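Local atomic coordinates of conserved uncharacterized protein (predicted phosphoesterase COG0622) (Streptococcus pneumoniae, PDB entry 3CK2), a protein that is uncharacterized but predicted to act as a metal-dependent phosphoesterase of the calcineurin-like superfamily, and binds two manganese ions. Residues Q82-H86 with L110-L114. Sequence-based numbering, arbitrary orientation.
Sequences QTHGH and LYGHL
Metallophosphoesterases place their metal-binding histidines in loops at the ends of neighbouring strands, and segments 82-86 and 110-114 illustrate how two such ends are held together. They run parallel, 23° apart end to end, with Q82 beside L110 (CA–CA 4.5 Å) and H84 beside G112 (CA–CA 4.7 Å). Q82 is extended and forms a parallel bridge with L110; their side chains share a sheet face, Q82 CG lying 4.1 Å from L110 CB, and Q82, t at chi1 and chi2, carries NE2 to R55 O and N39 OD1. T83 N donates to L110 O (2.9 Å), while T83 O receives a CA-H...O contact from Y111 CA (3.0 Å). At H84 the backbone leaves the extended conformation (phi/psi -69/-55), and its carbonyl O accepts from G112 N (2.8 Å). The t rotamer of H84 brings the ring back over the second segment: H113 CB sits 3.7 Å from the ring centroid (CH-pi), ND1 is hydrogen-bonded to N39 O, and H84 NE2, left to face the manganese, lies 3.3 Å from H113 ND1 because both atoms coordinate that ion. G85 turns the chain with a positive phi (133/-25), where a side chain would jam against the preceding carbonyl and crowd H113. H86 sets its CB over the H113 ring, 3.8 Å from the centroid, completing an aromatic cluster with H84. With N60 and the bridging D41, H84 and H113 ligate one of two manganese ions, pairing the isolated histidine (H84) with the GHxH loop (G112, H113 and H115, which binds the other manganese) of calcineurin-like phosphoesterases.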
ATOM      1  N   GLN A  82       2.896  -5.402  -5.564  1.00 23.69           N
ATOM      2  CA  GLN A  82       2.315  -5.400  -4.249  1.00 24.04           C
ATOM      3  C   GLN A  82       2.568  -6.737  -3.575  1.00 23.93           C
ATOM      4  O   GLN A  82       2.295  -7.802  -4.142  1.00 24.02           O
ATOM      5  CB  GLN A  82       0.817  -5.201  -4.405  1.00 24.31           C
ATOM      6  CG  GLN A  82       0.064  -4.992  -3.156  1.00 24.71           C
ATOM      7  CD  GLN A  82      -1.427  -4.987  -3.363  1.00 24.35           C
ATOM      8  OE1 GLN A  82      -1.931  -5.295  -4.463  1.00 25.99           O
ATOM      9  NE2 GLN A  82      -2.155  -4.671  -2.298  1.00 21.33           N
ATOM     10  N   THR A  83       3.064  -6.677  -2.354  1.00 23.65           N
ATOM     11  CA  THR A  83       3.307  -7.878  -1.555  1.00 23.68           C
ATOM     12  C   THR A  83       3.258  -7.470  -0.102  1.00 23.24           C
ATOM     13  O   THR A  83       3.367  -6.284   0.200  1.00 23.50           O
ATOM     14  CB  THR A  83       4.673  -8.562  -1.949  1.00 23.31           C
ATOM     15  OG1 THR A  83       4.704  -9.894  -1.456  1.00 24.28           O
ATOM     16  CG2 THR A  83       5.885  -7.811  -1.423  1.00 24.10           C
ATOM     17  N   HIS A  84       3.064  -8.422   0.810  1.00 23.71           N
ATOM     18  CA  HIS A  84       3.139  -8.085   2.239  1.00 23.08           C
ATOM     19  C   HIS A  84       4.555  -7.732   2.662  1.00 22.35           C
ATOM     20  O   HIS A  84       4.792  -6.667   3.198  1.00 22.95           O
ATOM     21  CB  HIS A  84       2.562  -9.189   3.106  1.00 23.19           C
ATOM     22  CG  HIS A  84       2.373  -8.807   4.543  1.00 23.35           C
ATOM     23  ND1 HIS A  84       1.486  -7.827   4.940  1.00 24.33           N
ATOM     24  CD2 HIS A  84       2.922  -9.304   5.684  1.00 23.66           C
ATOM     25  CE1 HIS A  84       1.488  -7.745   6.265  1.00 24.10           C
ATOM     26  NE2 HIS A  84       2.350  -8.626   6.741  1.00 25.18           N
ATOM     27  N   GLY A  85       5.501  -8.614   2.403  1.00 23.17           N
ATOM     28  CA  GLY A  85       6.940  -8.336   2.652  1.00 23.23           C
ATOM     29  C   GLY A  85       7.673  -9.448   3.376  1.00 23.14           C
ATOM     30  O   GLY A  85       8.860  -9.591   3.218  1.00 23.19           O
ATOM     31  N   HIS A  86       6.940 -10.253   4.134  1.00 23.21           N
ATOM     32  CA  HIS A  86       7.508 -11.344   4.914  1.00 23.84           C
ATOM     33  C   HIS A  86       8.202 -12.413   4.080  1.00 24.75           C
ATOM     34  O   HIS A  86       9.187 -13.040   4.539  1.00 25.96           O
ATOM     35  CB  HIS A  86       6.424 -11.986   5.821  1.00 23.87           C
ATOM     36  CG  HIS A  86       5.303 -12.653   5.086  1.00 22.51           C
ATOM     37  ND1 HIS A  86       4.425 -11.954   4.293  1.00 24.35           N
ATOM     38  CD2 HIS A  86       4.864 -13.937   5.088  1.00 23.98           C
ATOM     39  CE1 HIS A  86       3.525 -12.787   3.794  1.00 22.78           C
ATOM     40  NE2 HIS A  86       3.755 -13.993   4.275  1.00 22.46           N
ATOM     41  N   LEU A 110       4.494  -1.773  -3.519  1.00 20.99           N
ATOM     42  CA  LEU A 110       3.695  -1.600  -2.325  1.00 20.89           C
ATOM     43  C   LEU A 110       3.948  -2.775  -1.408  1.00 20.36           C
ATOM     44  O   LEU A 110       3.916  -3.908  -1.848  1.00 19.78           O
ATOM     45  CB  LEU A 110       2.207  -1.567  -2.692  1.00 20.60           C
ATOM     46  CG  LEU A 110       1.731  -0.401  -3.556  1.00 21.75           C
ATOM     47  CD1 LEU A 110       0.212  -0.557  -3.850  1.00 18.84           C
ATOM     48  CD2 LEU A 110       2.054   0.970  -2.881  1.00 16.73           C
ATOM     49  N   TYR A 111       4.205  -2.487  -0.134  1.00 20.57           N
ATOM     50  CA  TYR A 111       4.462  -3.523   0.871  1.00 20.52           C
ATOM     51  C   TYR A 111       3.815  -3.135   2.255  1.00 20.82           C
ATOM     52  O   TYR A 111       3.343  -2.008   2.447  1.00 19.98           O
ATOM     53  CB  TYR A 111       5.989  -3.865   0.931  1.00 20.38           C
ATOM     54  CG  TYR A 111       6.869  -2.814   1.532  1.00 19.93           C
ATOM     55  CD1 TYR A 111       7.311  -2.922   2.837  1.00 20.30           C
ATOM     56  CD2 TYR A 111       7.288  -1.717   0.799  1.00 21.19           C
ATOM     57  CE1 TYR A 111       8.120  -1.937   3.418  1.00 20.48           C
ATOM     58  CE2 TYR A 111       8.093  -0.702   1.391  1.00 21.33           C
ATOM     59  CZ  TYR A 111       8.497  -0.828   2.697  1.00 20.54           C
ATOM     60  OH  TYR A 111       9.300   0.139   3.288  1.00 22.31           O
ATOM     61  N   GLY A 112       3.733  -4.120   3.160  1.00 20.69           N
ATOM     62  CA  GLY A 112       3.249  -3.931   4.506  1.00 20.11           C
ATOM     63  C   GLY A 112       4.244  -4.534   5.501  1.00 20.21           C
ATOM     64  O   GLY A 112       5.443  -4.266   5.436  1.00 21.22           O
ATOM     65  N   HIS A 113       3.716  -5.297   6.456  1.00 19.53           N
ATOM     66  CA  HIS A 113       4.469  -6.152   7.367  1.00 18.98           C
ATOM     67  C   HIS A 113       5.129  -5.384   8.521  1.00 18.95           C
ATOM     68  O   HIS A 113       4.982  -5.802   9.683  1.00 18.51           O
ATOM     69  CB  HIS A 113       5.449  -7.060   6.606  1.00 18.98           C
ATOM     70  CG  HIS A 113       6.063  -8.138   7.448  1.00 17.98           C
ATOM     71  ND1 HIS A 113       5.318  -9.024   8.193  1.00 17.98           N
ATOM     72  CD2 HIS A 113       7.358  -8.469   7.661  1.00 17.12           C
ATOM     73  CE1 HIS A 113       6.126  -9.844   8.845  1.00 16.80           C
ATOM     74  NE2 HIS A 113       7.370  -9.524   8.538  1.00 17.36           N
ATOM     75  N   LEU A 114       5.818  -4.273   8.215  1.00 18.95           N
ATOM     76  CA  LEU A 114       6.605  -3.493   9.221  1.00 18.37           C
ATOM     77  C   LEU A 114       5.798  -2.572  10.160  1.00 17.82           C
ATOM     78  O   LEU A 114       6.266  -2.227  11.242  1.00 17.23           O
ATOM     79  CB  LEU A 114       7.692  -2.696   8.524  1.00 18.37           C
ATOM     80  CG  LEU A 114       8.652  -3.532   7.631  1.00 19.25           C
ATOM     81  CD1 LEU A 114       9.642  -2.606   6.986  1.00 19.77           C
ATOM     82  CD2 LEU A 114       9.406  -4.675   8.377  1.00 16.80           C
TER